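Local coordinates for protein glutathione-independent glyoxalase DJ-1 (Schizosaccharomyces pombe, PDB 4QYT) that converts methylglyoxal to D-lactate in one step without glutathione and is involved in protecting the cell against reactive oxygen species, at residues C8-D13 with D68-Q73; G25-K28 with P33-S36; K87-S90 with F94-Q97; K100-Y103 with N107-I110. All coordinates share one frame; numbering follows the deposited sequence. Where two conformers were deposited one is given.

Strand 7-12, in the middle of the main sheet, comes first; the loop it opens is closed only when helix 67-73 packs on it as contact 1, after 54 residues. Within that long loop sits contact 2, where helix 17-29 turns back into strand 34-39, the sheet neighbour of strand 7-12. Contacts 3 and 4 follow in series, each closing a short turn: 87-90 with 94-97 at the corner between two helices, then 100-103 with 107-110 where the second of these helices passes into strand 109-112. No loops cross. Contact 1 touches all three others, whereas contact 2 stays apart from contacts 3 and 4, with nearest atoms about 9 and 8 Å away.

Contact 1: residues C8-D13 with D68-Q73. With EDO (1,2-ethanediol), chain F.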
loop_
_atom_site.group_PDB
_atom_site.type_symbol
_atom_site.label_atom_id
_atom_site.label_comp_id
_atom_site.label_asym_id
_atom_site.label_seq_id
_atom_site.Cartn_x
_atom_site.Cartn_y
_atom_site.Cartn_z
ATOM N N CYS A 8 13.953 2.980 -9.534
ATOM C CA CYS A 8 14.354 3.238 -8.154
ATOM C C CYS A 8 13.187 3.851 -7.395
ATOM O O CYS A 8 12.701 4.929 -7.775
ATOM C CB CYS A 8 15.510 4.234 -8.120
ATOM S SG CYS A 8 15.892 4.826 -6.468
ATOM N N LEU A 9 12.769 3.178 -6.329
ATOM C CA LEU A 9 11.795 3.737 -5.394
ATOM C C LEU A 9 12.591 4.182 -4.161
ATOM O O LEU A 9 13.080 3.379 -3.385
ATOM C CB LEU A 9 10.765 2.657 -5.083
ATOM C CG LEU A 9 9.620 3.010 -4.187
ATOM C CD1 LEU A 9 8.990 4.317 -4.361
ATOM C CD2 LEU A 9 8.602 1.902 -4.146
ATOM N N PHE A 10 12.765 5.509 -4.048
ATOM C CA PHE A 10 13.447 6.030 -2.865
ATOM C C PHE A 10 12.591 5.801 -1.638
ATOM O O PHE A 10 11.362 5.844 -1.676
ATOM C CB PHE A 10 13.730 7.526 -3.032
ATOM C CG PHE A 10 14.878 7.851 -3.939
ATOM C CD1 PHE A 10 16.177 7.526 -3.577
ATOM C CD2 PHE A 10 14.707 8.544 -5.134
ATOM C CE1 PHE A 10 17.255 7.884 -4.375
ATOM C CE2 PHE A 10 15.790 8.914 -5.909
ATOM C CZ PHE A 10 17.065 8.592 -5.537
ATOM N N VAL A 11 13.266 5.682 -0.495
ATOM C CA VAL A 11 12.600 5.440 0.774
ATOM C C VAL A 11 13.477 6.009 1.878
ATOM O O VAL A 11 14.703 5.949 1.798
ATOM C CB VAL A 11 12.261 3.947 0.978
ATOM C CG1 VAL A 11 13.520 3.095 1.148
ATOM C CG2 VAL A 11 11.276 3.695 2.106
ATOM N N ALA A 12 12.848 6.545 2.916
ATOM C CA ALA A 12 13.551 7.098 4.058
ATOM C C ALA A 12 12.777 6.689 5.308
ATOM O O ALA A 12 11.608 6.307 5.236
ATOM C CB ALA A 12 13.596 8.617 3.925
ATOM N N ASP A 13 13.383 6.863 6.478
ATOM C CA ASP A 13 12.571 6.798 7.687
ATOM C C ASP A 13 11.452 7.821 7.569
ATOM O O ASP A 13 11.675 8.968 7.191
ATOM C CB ASP A 13 13.470 7.009 8.913
ATOM C CG ASP A 13 14.488 5.925 9.033
ATOM O OD1 ASP A 13 14.120 4.761 9.163
ATOM O OD2 ASP A 13 15.693 6.212 8.840
ATOM N N ASP A 68 25.226 10.894 -11.741
ATOM C CA ASP A 68 25.510 10.344 -13.059
ATOM C C ASP A 68 25.542 8.817 -12.999
ATOM O O ASP A 68 25.045 8.154 -13.921
ATOM C CB ASP A 68 26.836 10.865 -13.606
ATOM C CG ASP A 68 26.757 12.305 -14.134
ATOM O OD1 ASP A 68 25.652 12.799 -14.405
ATOM O OD2 ASP A 68 27.837 12.880 -14.401
ATOM N N ASP A 69 26.111 8.232 -11.927
ATOM C CA ASP A 69 26.116 6.784 -11.829
ATOM C C ASP A 69 24.706 6.233 -11.656
ATOM O O ASP A 69 24.343 5.182 -12.187
ATOM C CB ASP A 69 27.082 6.289 -10.759
ATOM C CG ASP A 69 27.455 4.840 -11.002
ATOM O OD1 ASP A 69 28.169 4.607 -11.997
ATOM O OD2 ASP A 69 27.042 3.968 -10.231
ATOM N N PHE A 70 23.904 6.952 -10.863
ATOM C CA PHE A 70 22.503 6.613 -10.707
ATOM C C PHE A 70 21.806 6.541 -12.049
ATOM O O PHE A 70 21.060 5.598 -12.340
ATOM C CB PHE A 70 21.821 7.630 -9.793
ATOM C CG PHE A 70 20.386 7.292 -9.506
ATOM C CD1 PHE A 70 19.384 7.630 -10.385
ATOM C CD2 PHE A 70 20.027 6.723 -8.309
ATOM C CE1 PHE A 70 18.051 7.384 -10.095
ATOM C CE2 PHE A 70 18.699 6.513 -7.966
ATOM C CZ PHE A 70 17.710 6.856 -8.856
ATOM N N ALA A 71 22.067 7.535 -12.899
ATOM C CA ALA A 71 21.439 7.584 -14.198
ATOM C C ALA A 71 21.893 6.479 -15.140
ATOM O O ALA A 71 21.189 6.109 -16.073
ATOM C CB ALA A 71 21.694 8.943 -14.844
ATOM N N LYS A 72 23.060 5.906 -14.863
ATOM C CA LYS A 72 23.509 4.724 -15.590
ATOM C C LYS A 72 22.802 3.446 -15.144
ATOM O O LYS A 72 22.825 2.455 -15.859
ATOM C CB LYS A 72 25.005 4.508 -15.402
ATOM C CG LYS A 72 25.866 5.570 -16.048
ATOM C CD LYS A 72 27.339 5.405 -15.717
ATOM C CE LYS A 72 28.217 6.510 -16.277
ATOM N NZ LYS A 72 29.626 6.289 -15.843
ATOM N N GLN A 73 22.188 3.461 -13.981
ATOM C CA GLN A 73 21.551 2.290 -13.383
ATOM C C GLN A 73 20.033 2.295 -13.467
ATOM O O GLN A 73 19.431 1.208 -13.500
ATOM C CB GLN A 73 21.960 2.142 -11.914
ATOM C CG GLN A 73 23.444 1.911 -11.725
ATOM C CD GLN A 73 23.791 1.645 -10.276
ATOM O OE1 GLN A 73 23.212 0.775 -9.633
ATOM N NE2 GLN A 73 24.739 2.404 -9.732
HETATM C C1 EDO F . 26.504 14.365 -11.541
HETATM O O1 EDO F . 26.899 13.107 -10.966
HETATM C C2 EDO F . 26.578 15.517 -10.557
HETATM O O2 EDO F . 25.355 15.612 -9.804
#
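Strand 7-12, a central strand of the DJ-1 sheet, meets helix 67-73 through three buried side chains: C8 and F10 from the strand, F70 from the helix. F70 has CG anti to its own backbone N (chi1 -176°), which sends the ring out from the helix toward the strand. There its CZ comes to 3.5 Å from C8 CB. The sulfur lies alongside too: C8 SG is 4.7 Å from the centroid of the F70 ring and at its edge, a Cys sulfur-aromatic contact. The same SG sits over the centre of the F10 ring, 3.8 Å above its plane, so it faces one ring and borders the other. F10 and F70 approach from opposite directions with their planes only 10° apart, yet slid so far that they barely overlap, the centroids being 5.5 Å apart. What touches is a corner of each, F10 CZ to F70 CE2 at 3.6 Å. In this alpha/beta fold the cluster lies between the sheet and helices 67-73 and 93-102, where F94 and V95 of the latter also pack on F10. Within helix 67-73, Q73 NE2 donates to D69 OD2 at 2.8 Å, meeting the carboxylate from above its plane, while Q73 OE1 is bonded to R59.

Contact 2: residues G25-K28 with P33-S36. With EDO (1,2-ethanediol), chain E.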
loop_
_atom_site.group_PDB
_atom_site.type_symbol
_atom_site.label_atom_id
_atom_site.label_comp_id
_atom_site.label_asym_id
_atom_site.label_seq_id
_atom_site.Cartn_x
_atom_site.Cartn_y
_atom_site.Cartn_z
ATOM N N GLY A 25 4.253 -2.548 -5.990
ATOM C CA GLY A 25 3.483 -3.689 -6.420
ATOM C C GLY A 25 3.106 -3.642 -7.886
ATOM O O GLY A 25 2.986 -4.690 -8.534
ATOM N N ILE A 26 2.897 -2.447 -8.398
ATOM C CA ILE A 26 2.537 -2.281 -9.829
ATOM C C ILE A 26 3.717 -2.637 -10.718
ATOM O O ILE A 26 3.567 -3.398 -11.679
ATOM C CB ILE A 26 1.977 -0.870 -10.059
ATOM C CG1 ILE A 26 0.592 -0.751 -9.404
ATOM C CG2 ILE A 26 1.886 -0.528 -11.549
ATOM C CD1 ILE A 26 0.096 0.671 -9.247
ATOM N N PHE A 27 4.907 -2.109 -10.415
ATOM C CA PHE A 27 6.078 -2.450 -11.233
ATOM C C PHE A 27 6.472 -3.907 -11.087
ATOM O O PHE A 27 6.863 -4.526 -12.092
ATOM C CB PHE A 27 7.237 -1.491 -10.957
ATOM C CG PHE A 27 7.094 -0.177 -11.644
ATOM C CD1 PHE A 27 7.327 -0.102 -13.008
ATOM C CD2 PHE A 27 6.690 0.962 -11.009
ATOM C CE1 PHE A 27 7.140 1.075 -13.704
ATOM C CE2 PHE A 27 6.517 2.148 -11.716
ATOM C CZ PHE A 27 6.708 2.187 -13.100
ATOM N N LYS A 28 6.337 -4.490 -9.893
ATOM C CA LYS A 28 6.605 -5.920 -9.751
ATOM C C LYS A 28 5.642 -6.738 -10.627
ATOM O O LYS A 28 6.043 -7.684 -11.329
ATOM C CB LYS A 28 6.499 -6.349 -8.277
ATOM C CG LYS A 28 7.722 -5.965 -7.484
ATOM C CD LYS A 28 8.740 -7.086 -7.537
ATOM C CE LYS A 28 10.000 -6.765 -6.789
ATOM N NZ LYS A 28 10.953 -7.923 -6.794
ATOM N N PRO A 33 12.135 -4.452 -13.392
ATOM C CA PRO A 33 13.018 -4.388 -12.226
ATOM C C PRO A 33 12.850 -3.122 -11.404
ATOM O O PRO A 33 12.808 -2.029 -11.978
ATOM C CB PRO A 33 14.415 -4.486 -12.832
ATOM C CG PRO A 33 14.213 -5.203 -14.110
ATOM C CD PRO A 33 12.891 -4.761 -14.627
ATOM N N ILE A 34 12.820 -3.288 -10.084
ATOM C CA ILE A 34 12.652 -2.174 -9.161
ATOM C C ILE A 34 13.435 -2.458 -7.898
ATOM O O ILE A 34 13.344 -3.567 -7.355
ATOM C CB ILE A 34 11.155 -1.871 -8.884
ATOM C CG1 ILE A 34 10.989 -0.637 -8.013
ATOM C CG2 ILE A 34 10.400 -3.072 -8.318
ATOM C CD1 ILE A 34 9.578 -0.088 -8.021
ATOM N N ASP A 35 14.186 -1.445 -7.451
ATOM C CA ASP A 35 14.905 -1.489 -6.184
ATOM C C ASP A 35 14.343 -0.410 -5.269
ATOM O O ASP A 35 14.078 0.690 -5.736
ATOM C CB ASP A 35 16.404 -1.159 -6.349
ATOM C CG ASP A 35 17.226 -2.192 -7.086
ATOM O OD1 ASP A 35 16.868 -3.386 -7.048
ATOM O OD2 ASP A 35 18.253 -1.791 -7.654
ATOM N N SER A 36 14.301 -0.693 -3.972
ATOM C CA SER A 36 14.121 0.358 -2.983
ATOM C C SER A 36 15.488 0.830 -2.546
ATOM O O SER A 36 16.393 0.030 -2.285
ATOM C CB SER A 36 13.291 -0.127 -1.798
ATOM O OG SER A 36 13.875 -1.283 -1.219
HETATM C C1 EDO E . 12.627 -4.866 0.083
HETATM O O1 EDO E . 12.114 -5.104 1.349
HETATM C C2 EDO E . 11.969 -3.812 -0.834
HETATM O O2 EDO E . 11.959 -2.630 -0.163
HETATM O O HOH W 1 12.708 -6.300 -9.081
#
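I34 faces helix 17-29 and offers a different branch to F27 and to K28. Its CG1 lies anti to the backbone N (chi1 -175°), which carries the ethyl arm toward the helix, I34 CD1 ending 4.0 Å from F27 CB. The end of the F27 side chain leads away from segment 33-36, leaving its root to make the contact; the side chain also packs on V7 and on L174 and L175 of helix 167-178. On the other branch, I34 CG2 is met by the aliphatic part of K28, whose chain and that of I34 cross obliquely. A bend at chi2 (-90°) folds the lysine over the methyl, with K28 CG and K28 CE both 4.0 Å from I34 CG2. Helix 17-29 is thereby fastened to strand 34-39 within the beta-alpha-beta unit that begins with strand 7-12. The lysine's charged end goes further: K28 NZ forms a salt bridge with D52 of the second subunit. A water accepts from I34 N at 3.2 Å and, weakly, from K28 NZ at 3.3 Å. S36 OG shares a 2.6 Å hydrogen bond with O2 of an ethanediol, probably from the crystallisation liquor, which also bonds to E54 N and Y56 O of the second subunit. Apolar along its chain but ionic at its end, K28 belongs both to the helix-strand packing and to the dimer interface, and D52 of the second subunit would be expected to stabilise its positive charge.

Contact 3: residues K87-S90 with F94-Q97; sequences KTLS and FVQQ
S90 O, near the end of helix 83-90, is gripped by two donors: the side-chain amide of Q96 and the hydroxyl of T122. It lies at the corner where helix 83-90 gives way to helix 93-102, part of the helical connection between the parallel strands 76-79 and 109-112. The Q96 bond runs 2.9 Å from NE2 to S90 O and is almost straight, with 174° at the hydrogen. The oxygen lies in the plane of the Q96 amide, while the donor is tilted 23° from the plane of the carbonyl. Q96 can reach back this far because CG is anti to its carbonyl carbon (chi1 -61°) and the chain beyond is extended. The residue before it, V95, points at the first helix and presses its branch point against the backbone, V95 CB being 3.4 Å from L89 O. The leucine side chain runs past toward the sheet, where it packs on F10, A12 and I79; V95 reaches I79 as well. S90 OG turns back into its own helix, bonding to A86 O. Between the two apolar side chains themselves the touch is looser, with L89 CD2 standing 4.3 Å from V95 CG2.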
loop_
_atom_site.group_PDB
_atom_site.type_symbol
_atom_site.label_atom_id
_atom_site.label_comp_id
_atom_site.label_asym_id
_atom_site.label_seq_id
_atom_site.Cartn_x
_atom_site.Cartn_y
_atom_site.Cartn_z
ATOM N N LYS A 87 10.434 15.053 3.962
ATOM C CA LYS A 87 11.360 16.068 4.429
ATOM C C LYS A 87 12.777 15.597 4.150
ATOM O O LYS A 87 13.585 16.328 3.551
ATOM C CB LYS A 87 11.135 16.335 5.905
ATOM C CG LYS A 87 12.139 17.320 6.484
ATOM C CD LYS A 87 11.903 17.597 7.973
ATOM C CE LYS A 87 12.415 18.953 8.407
ATOM N NZ LYS A 87 13.732 19.289 7.797
ATOM N N THR A 88 13.071 14.361 4.517
ATOM C CA THR A 88 14.418 13.853 4.298
ATOM C C THR A 88 14.760 13.772 2.816
ATOM O O THR A 88 15.786 14.277 2.364
ATOM C CB THR A 88 14.547 12.508 4.987
ATOM O OG1 THR A 88 14.447 12.738 6.371
ATOM C CG2 THR A 88 15.840 11.851 4.658
ATOM N N LEU A 89 13.890 13.131 2.027
ATOM C CA LEU A 89 14.235 12.927 0.612
ATOM C C LEU A 89 14.374 14.254 -0.122
ATOM O O LEU A 89 15.297 14.440 -0.923
ATOM C CB LEU A 89 13.210 11.998 -0.043
ATOM C CG LEU A 89 13.204 10.555 0.455
ATOM C CD1 LEU A 89 12.070 9.780 -0.154
ATOM C CD2 LEU A 89 14.520 9.860 0.199
ATOM N N SER A 90 13.438 15.163 0.115
ATOM C CA SER A 90 13.398 16.427 -0.608
ATOM C C SER A 90 14.624 17.286 -0.282
ATOM O O SER A 90 14.955 18.171 -1.080
ATOM C CB SER A 90 12.118 17.216 -0.366
ATOM O OG SER A 90 12.060 17.675 0.974
ATOM N N PHE A 94 21.590 14.351 -3.207
ATOM C CA PHE A 94 21.618 13.264 -4.172
ATOM C C PHE A 94 20.277 13.110 -4.892
ATOM O O PHE A 94 20.227 12.903 -6.108
ATOM C CB PHE A 94 21.991 11.989 -3.462
ATOM C CG PHE A 94 22.074 10.773 -4.359
ATOM C CD1 PHE A 94 23.265 10.464 -4.978
ATOM C CD2 PHE A 94 21.000 9.911 -4.560
ATOM C CE1 PHE A 94 23.385 9.342 -5.771
ATOM C CE2 PHE A 94 21.119 8.776 -5.355
ATOM C CZ PHE A 94 22.327 8.484 -5.935
ATOM N N VAL A 95 19.189 13.128 -4.114
ATOM C CA VAL A 95 17.851 13.005 -4.688
ATOM C C VAL A 95 17.525 14.149 -5.626
ATOM O O VAL A 95 17.038 13.962 -6.735
ATOM C CB VAL A 95 16.793 12.852 -3.580
ATOM C CG1 VAL A 95 15.402 12.829 -4.153
ATOM C CG2 VAL A 95 17.054 11.614 -2.743
ATOM N N GLN A 96 17.845 15.365 -5.172
ATOM C CA GLN A 96 17.639 16.544 -5.999
ATOM C C GLN A 96 18.433 16.465 -7.318
ATOM O O GLN A 96 17.947 16.863 -8.380
ATOM C CB GLN A 96 18.055 17.811 -5.252
ATOM C CG GLN A 96 17.281 18.088 -3.980
ATOM C CD GLN A 96 18.027 19.040 -3.069
ATOM O OE1 GLN A 96 19.104 19.559 -3.424
ATOM N NE2 GLN A 96 17.461 19.294 -1.907
ATOM N N GLN A 97 19.687 16.026 -7.216
ATOM C CA GLN A 97 20.558 15.902 -8.383
ATOM C C GLN A 97 20.006 14.898 -9.383
ATOM O O GLN A 97 20.042 15.115 -10.595
ATOM C CB GLN A 97 21.953 15.448 -7.952
ATOM C CG GLN A 97 22.765 16.509 -7.191
ATOM C CD GLN A 97 23.894 15.952 -6.300
ATOM O OE1 GLN A 97 24.042 14.742 -6.089
ATOM N NE2 GLN A 97 24.676 16.839 -5.764
#

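Contact 4: residues K100-Y103 with N107-I110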
loop_
_atom_site.group_PDB
_atom_site.type_symbol
_atom_site.label_atom_id
_atom_site.label_comp_id
_atom_site.label_asym_id
_atom_site.label_seq_id
_atom_site.Cartn_x
_atom_site.Cartn_y
_atom_site.Cartn_z
ATOM N N LYS A 100 16.940 16.575 -11.079
ATOM C CA LYS A 100 17.395 17.579 -12.038
ATOM C C LYS A 100 17.991 16.944 -13.271
ATOM O O LYS A 100 17.766 17.422 -14.406
ATOM C CB LYS A 100 18.409 18.512 -11.380
ATOM C CG LYS A 100 17.794 19.433 -10.360
ATOM C CD LYS A 100 18.825 20.286 -9.666
ATOM C CE LYS A 100 19.225 21.447 -10.555
ATOM N NZ LYS A 100 18.101 22.418 -10.792
ATOM N N GLU A 101 18.780 15.888 -13.086
ATOM C CA GLU A 101 19.350 15.214 -14.237
ATOM C C GLU A 101 18.292 14.571 -15.102
ATOM O O GLU A 101 18.388 14.572 -16.338
ATOM C CB GLU A 101 20.351 14.139 -13.808
ATOM C CG GLU A 101 20.946 13.350 -14.959
ATOM C CD GLU A 101 21.665 14.212 -15.983
ATOM O OE1 GLU A 101 22.360 15.187 -15.559
ATOM O OE2 GLU A 101 21.705 13.777 -17.177
ATOM N N PHE A 102 17.292 13.963 -14.465
ATOM C CA PHE A 102 16.295 13.235 -15.202
ATOM C C PHE A 102 15.315 14.140 -15.921
ATOM O O PHE A 102 14.719 13.739 -16.911
ATOM C CB PHE A 102 15.521 12.274 -14.287
ATOM C CG PHE A 102 16.177 10.950 -14.009
ATOM C CD1 PHE A 102 17.528 10.748 -14.118
ATOM C CD2 PHE A 102 15.399 9.873 -13.624
ATOM C CE1 PHE A 102 18.079 9.519 -13.872
ATOM C CE2 PHE A 102 15.944 8.646 -13.357
ATOM C CZ PHE A 102 17.289 8.467 -13.484
ATOM N N TYR A 103 15.065 15.346 -15.391
ATOM C CA TYR A 103 13.959 16.174 -15.893
ATOM C C TYR A 103 14.189 16.498 -17.362
ATOM O O TYR A 103 15.234 16.982 -17.766
ATOM C CB TYR A 103 13.821 17.444 -15.076
ATOM C CG TYR A 103 12.585 18.251 -15.421
ATOM C CD1 TYR A 103 11.325 17.786 -15.115
ATOM C CD2 TYR A 103 12.669 19.417 -16.157
ATOM C CE1 TYR A 103 10.172 18.466 -15.451
ATOM C CE2 TYR A 103 11.519 20.134 -16.490
ATOM C CZ TYR A 103 10.277 19.641 -16.141
ATOM O OH TYR A 103 9.140 20.339 -16.484
ATOM N N ASN A 107 13.442 9.204 -22.227
ATOM C CA ASN A 107 13.422 7.883 -21.641
ATOM C C ASN A 107 13.897 7.829 -20.189
ATOM O O ASN A 107 14.236 6.750 -19.689
ATOM C CB ASN A 107 14.120 6.883 -22.547
ATOM C CG ASN A 107 13.300 6.575 -23.781
ATOM O OD1 ASN A 107 12.151 6.130 -23.637
ATOM N ND2 ASN A 107 13.774 6.945 -24.945
ATOM N N LYS A 108 13.782 8.952 -19.486
ATOM C CA LYS A 108 13.811 8.998 -18.018
ATOM C C LYS A 108 12.463 9.503 -17.532
ATOM O O LYS A 108 11.798 10.264 -18.247
ATOM C CB LYS A 108 14.898 9.936 -17.522
ATOM C CG LYS A 108 16.333 9.582 -17.906
ATOM C CD LYS A 108 16.780 8.240 -17.372
ATOM C CE LYS A 108 18.261 8.063 -17.562
ATOM N NZ LYS A 108 18.713 6.648 -17.292
ATOM N N TRP A 109 12.126 9.195 -16.286
ATOM C CA TRP A 109 10.815 9.550 -15.727
ATOM C C TRP A 109 10.996 9.774 -14.224
ATOM O O TRP A 109 11.782 9.059 -13.570
ATOM C CB TRP A 109 9.792 8.427 -15.959
ATOM C CG TRP A 109 9.617 8.068 -17.410
ATOM C CD1 TRP A 109 10.311 7.116 -18.129
ATOM C CD2 TRP A 109 8.815 8.765 -18.364
ATOM N NE1 TRP A 109 9.960 7.170 -19.465
ATOM C CE2 TRP A 109 9.045 8.172 -19.622
ATOM C CE3 TRP A 109 7.920 9.843 -18.285
ATOM C CZ2 TRP A 109 8.422 8.610 -20.768
ATOM C CZ3 TRP A 109 7.293 10.261 -19.451
ATOM C CH2 TRP A 109 7.507 9.605 -20.635
ATOM N N ILE A 110 10.255 10.763 -13.709
ATOM C CA ILE A 110 10.273 11.091 -12.274
ATOM C C ILE A 110 8.856 11.026 -11.763
ATOM O O ILE A 110 7.942 11.591 -12.394
ATOM C CB ILE A 110 10.785 12.538 -12.066
ATOM C CG1 ILE A 110 12.169 12.772 -12.701
ATOM C CG2 ILE A 110 10.826 12.872 -10.573
ATOM C CD1 ILE A 110 12.345 14.215 -13.075
#
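F102 and K108 make the main contact, a CH-pi interaction in which the lysine chain lies across one face of the phenyl ring. K108 CD is 3.9 Å from the centroid of the F102 ring and only 10° off its normal, almost directly over the centre. Nearer the backbone, K108 CB rests on the same face, 3.9 Å from F102 CG. The bend of the lysine at chi2 (-61°) keeps its methylenes along the ring while the amino group travels on to helix 67-73, where NZ bonds to A71 O and also to Y74 O. The ring edge takes a different neighbour: W109 O lies in the ring plane, 3.7 Å from F102 CD2. Apolar contacts come from I110, whose CG1 is 3.7 Å from F102 CB. Its CD1 reaches the chain where the helix ends, 3.7 Å from Y103 N, and also meets Y103 CB. No hydrogen bond joins the two segments directly, but N157 ND2 bonds to both F102 O and K108 O and so bridges them. The whole turn carries helix 93-102 into strand 109-112, which lies between strands 76-79 and 158-161 in the sheet; F102 packs on A77 of the first, while Y103 and I110 pack on L158 of the second.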